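Local coordinates for Sensory/regulatory protein rpfC (Xanthomonas campestris pv. campestris, PDB 3M6M) that binds magnesium in a receiver domain that probably accepts a phosphoryl group in two-component sensory signalling, as in other response regulators of the CheY type, at residues A20-A25 with H67-N72. Sequence-based numbering, arbitrary orientation.
Sequences ADDHEA and HMPGMN. With MG (magnesium ion), chain T.
Ala20 meets Met68 at the end of strand 16-20, where its CB lies 4.4 Å from Met68 SD. With CG beside the backbone N (chi1 -61°) and the chain extended at chi2, Met68 SD also comes near CA of Asp21. The bond from CA to CB of Asp21 points away from 67-72. Asp21 OD1 accepts a hydrogen bond from His23 N through the anti lone pair (2.8 Å), closing an Asx turn just before helix 24-35. Asp21 OD2 forms a salt bridge with Lys119. Asp22 makes most of the contact on the 20-25 side. Its OD1 binds the magnesium ion at 2.5 Å, and His67 O binds the same ion at 2.3 Å. The shared ion accounts for the approach of Asp22 OD1 and His67 O to 3.2 Å; its charge probably offsets their repulsion. Asp65 OD2 is the third protein ligand. Met68 CG packs against Asp22 OD1 at 3.4 Å, and Pro69 CD meets Asp22 OD2 at 3.5 Å, with the Asp22 and Pro69 side chains nearly perpendicular. This is the acidic metal site of a receiver domain, at the C-terminal ends of the parallel strands 16-20 and 61-65. Helix 47-56 packs on Ala20 and Met68, while 67-72 leads into helix 73-85.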
ATOM      1  N   ALA D  20     -40.763   7.408  12.482  1.00 55.37           N
ATOM      2  CA  ALA D  20     -41.011   6.916  11.129  1.00 55.27           C
ATOM      3  C   ALA D  20     -41.194   5.399  11.090  1.00 55.18           C
ATOM      4  O   ALA D  20     -40.322   4.644  11.525  1.00 54.48           O
ATOM      5  CB  ALA D  20     -39.895   7.344  10.187  1.00 54.61           C
ATOM      6  N   ASP D  21     -42.344   4.973  10.573  1.00 56.16           N
ATOM      7  CA  ASP D  21     -42.640   3.564  10.321  1.00 56.54           C
ATOM      8  C   ASP D  21     -43.689   3.471   9.220  1.00 57.76           C
ATOM      9  O   ASP D  21     -44.653   4.243   9.210  1.00 58.61           O
ATOM     10  CB  ASP D  21     -43.137   2.869  11.591  1.00 56.90           C
ATOM     11  CG  ASP D  21     -43.132   1.356  11.469  1.00 57.23           C
ATOM     12  OD1 ASP D  21     -43.892   0.812  10.636  1.00 58.15           O
ATOM     13  OD2 ASP D  21     -42.377   0.706  12.219  1.00 57.08           O
ATOM     14  N   ASP D  22     -43.501   2.524   8.303  1.00 58.13           N
ATOM     15  CA  ASP D  22     -44.386   2.389   7.142  1.00 59.69           C
ATOM     16  C   ASP D  22     -45.753   1.770   7.459  1.00 61.23           C
ATOM     17  O   ASP D  22     -46.688   1.890   6.665  1.00 62.59           O
ATOM     18  CB  ASP D  22     -43.691   1.644   5.991  1.00 59.96           C
ATOM     19  CG  ASP D  22     -43.169   0.276   6.397  1.00 59.72           C
ATOM     20  OD1 ASP D  22     -42.382   0.190   7.363  1.00 58.95           O
ATOM     21  OD2 ASP D  22     -43.531  -0.716   5.731  1.00 60.95           O
ATOM     22  N   HIS D  23     -45.865   1.120   8.617  1.00 61.24           N
ATOM     23  CA  HIS D  23     -47.131   0.528   9.051  1.00 62.96           C
ATOM     24  C   HIS D  23     -47.859   1.400  10.070  1.00 63.68           C
ATOM     25  O   HIS D  23     -47.246   1.927  11.002  1.00 62.76           O
ATOM     26  CB  HIS D  23     -46.915  -0.889   9.592  1.00 62.88           C
ATOM     27  CG  HIS D  23     -46.632  -1.900   8.524  1.00 63.18           C
ATOM     28  ND1 HIS D  23     -45.353  -2.294   8.191  1.00 61.93           N
ATOM     29  CD2 HIS D  23     -47.463  -2.583   7.701  1.00 64.51           C
ATOM     30  CE1 HIS D  23     -45.410  -3.183   7.215  1.00 62.91           C
ATOM     31  NE2 HIS D  23     -46.677  -3.375   6.899  1.00 64.49           N
ATOM     32  N   GLU D  24     -49.171   1.539   9.876  1.00 65.89           N
ATOM     33  CA  GLU D  24     -50.023   2.394  10.708  1.00 67.36           C
ATOM     34  C   GLU D  24     -50.045   1.971  12.178  1.00 67.56           C
ATOM     35  O   GLU D  24     -49.936   2.814  13.070  1.00 67.55           O
ATOM     36  CB  GLU D  24     -51.449   2.434  10.142  1.00 69.61           C
ATOM     37  CG  GLU D  24     -52.383   3.432  10.829  1.00 71.62           C
ATOM     38  CD  GLU D  24     -53.777   3.456  10.219  1.00 74.79           C
ATOM     39  OE1 GLU D  24     -53.900   3.751   9.010  1.00 75.60           O
ATOM     40  OE2 GLU D  24     -54.755   3.190  10.955  1.00 76.48           O
ATOM     41  N   ALA D  25     -50.180   0.668  12.418  1.00 68.25           N
ATOM     42  CA  ALA D  25     -50.235   0.121  13.774  1.00 68.96           C
ATOM     43  C   ALA D  25     -48.987   0.456  14.598  1.00 67.74           C
ATOM     44  O   ALA D  25     -49.098   0.840  15.766  1.00 68.27           O
ATOM     45  CB  ALA D  25     -50.469  -1.387  13.733  1.00 69.53           C
ATOM     46  N   HIS D  67     -36.749  -1.263   8.295  1.00 45.76           N
ATOM     47  CA  HIS D  67     -37.244  -1.746   7.009  1.00 46.93           C
ATOM     48  C   HIS D  67     -38.514  -1.048   6.540  1.00 46.86           C
ATOM     49  O   HIS D  67     -39.614  -1.309   7.033  1.00 47.13           O
ATOM     50  CB  HIS D  67     -37.380  -3.270   7.008  1.00 48.29           C
ATOM     51  CG  HIS D  67     -36.065  -3.979   7.089  1.00 49.32           C
ATOM     52  ND1 HIS D  67     -35.638  -4.629   8.227  1.00 49.80           N
ATOM     53  CD2 HIS D  67     -35.070  -4.115   6.182  1.00 50.54           C
ATOM     54  CE1 HIS D  67     -34.443  -5.149   8.011  1.00 50.99           C
ATOM     55  NE2 HIS D  67     -34.073  -4.848   6.779  1.00 51.23           N
ATOM     56  N   MET D  68     -38.325  -0.143   5.585  1.00 46.79           N
ATOM     57  CA  MET D  68     -39.407   0.585   4.933  1.00 47.31           C
ATOM     58  C   MET D  68     -39.136   0.560   3.432  1.00 48.56           C
ATOM     59  O   MET D  68     -37.975   0.541   3.024  1.00 48.59           O
ATOM     60  CB  MET D  68     -39.464   2.035   5.427  1.00 46.12           C
ATOM     61  CG  MET D  68     -39.716   2.198   6.926  1.00 45.37           C
ATOM     62  SD  MET D  68     -39.713   3.915   7.496  1.00 44.75           S
ATOM     63  CE  MET D  68     -38.008   4.378   7.198  1.00 43.57           C
ATOM     64  N   PRO D  69     -40.200   0.550   2.604  1.00 50.00           N
ATOM     65  CA  PRO D  69     -40.014   0.589   1.149  1.00 51.63           C
ATOM     66  C   PRO D  69     -39.476   1.936   0.664  1.00 51.20           C
ATOM     67  O   PRO D  69     -39.665   2.953   1.335  1.00 49.96           O
ATOM     68  CB  PRO D  69     -41.433   0.362   0.601  1.00 53.26           C
ATOM     69  CG  PRO D  69     -42.217  -0.202   1.748  1.00 52.71           C
ATOM     70  CD  PRO D  69     -41.623   0.421   2.966  1.00 50.54           C
ATOM     71  N   GLY D  70     -38.815   1.931  -0.493  1.00 52.56           N
ATOM     72  CA  GLY D  70     -38.262   3.148  -1.088  1.00 52.66           C
ATOM     73  C   GLY D  70     -36.929   3.534  -0.473  1.00 51.29           C
ATOM     74  O   GLY D  70     -35.871   3.272  -1.050  1.00 52.09           O
ATOM     75  N   MET D  71     -36.988   4.168   0.696  1.00 49.52           N
ATOM     76  CA  MET D  71     -35.798   4.502   1.474  1.00 48.19           C
ATOM     77  C   MET D  71     -35.923   3.904   2.870  1.00 46.88           C
ATOM     78  O   MET D  71     -36.894   4.165   3.582  1.00 46.40           O
ATOM     79  CB  MET D  71     -35.605   6.022   1.559  1.00 47.72           C
ATOM     80  CG  MET D  71     -34.330   6.451   2.301  1.00 47.18           C
ATOM     81  SD  MET D  71     -34.118   8.239   2.488  1.00 47.94           S
ATOM     82  CE  MET D  71     -33.861   8.687   0.776  1.00 49.26           C
ATOM     83  N   ASN D  72     -34.940   3.098   3.257  1.00 46.64           N
ATOM     84  CA  ASN D  72     -34.955   2.464   4.570  1.00 45.91           C
ATOM     85  C   ASN D  72     -34.197   3.281   5.622  1.00 44.71           C
ATOM     86  O   ASN D  72     -33.666   4.352   5.318  1.00 44.53           O
ATOM     87  CB  ASN D  72     -34.462   1.009   4.493  1.00 46.67           C
ATOM     88  CG  ASN D  72     -33.028   0.887   4.000  1.00 47.62           C
ATOM     89  OD1 ASN D  72     -32.140   1.634   4.420  1.00 47.38           O
ATOM     90  ND2 ASN D  72     -32.796  -0.074   3.115  1.00 48.96           N
TER
HETATM   91 MG    MG T 591     -41.370  -1.914   8.369  1.00 53.59          MG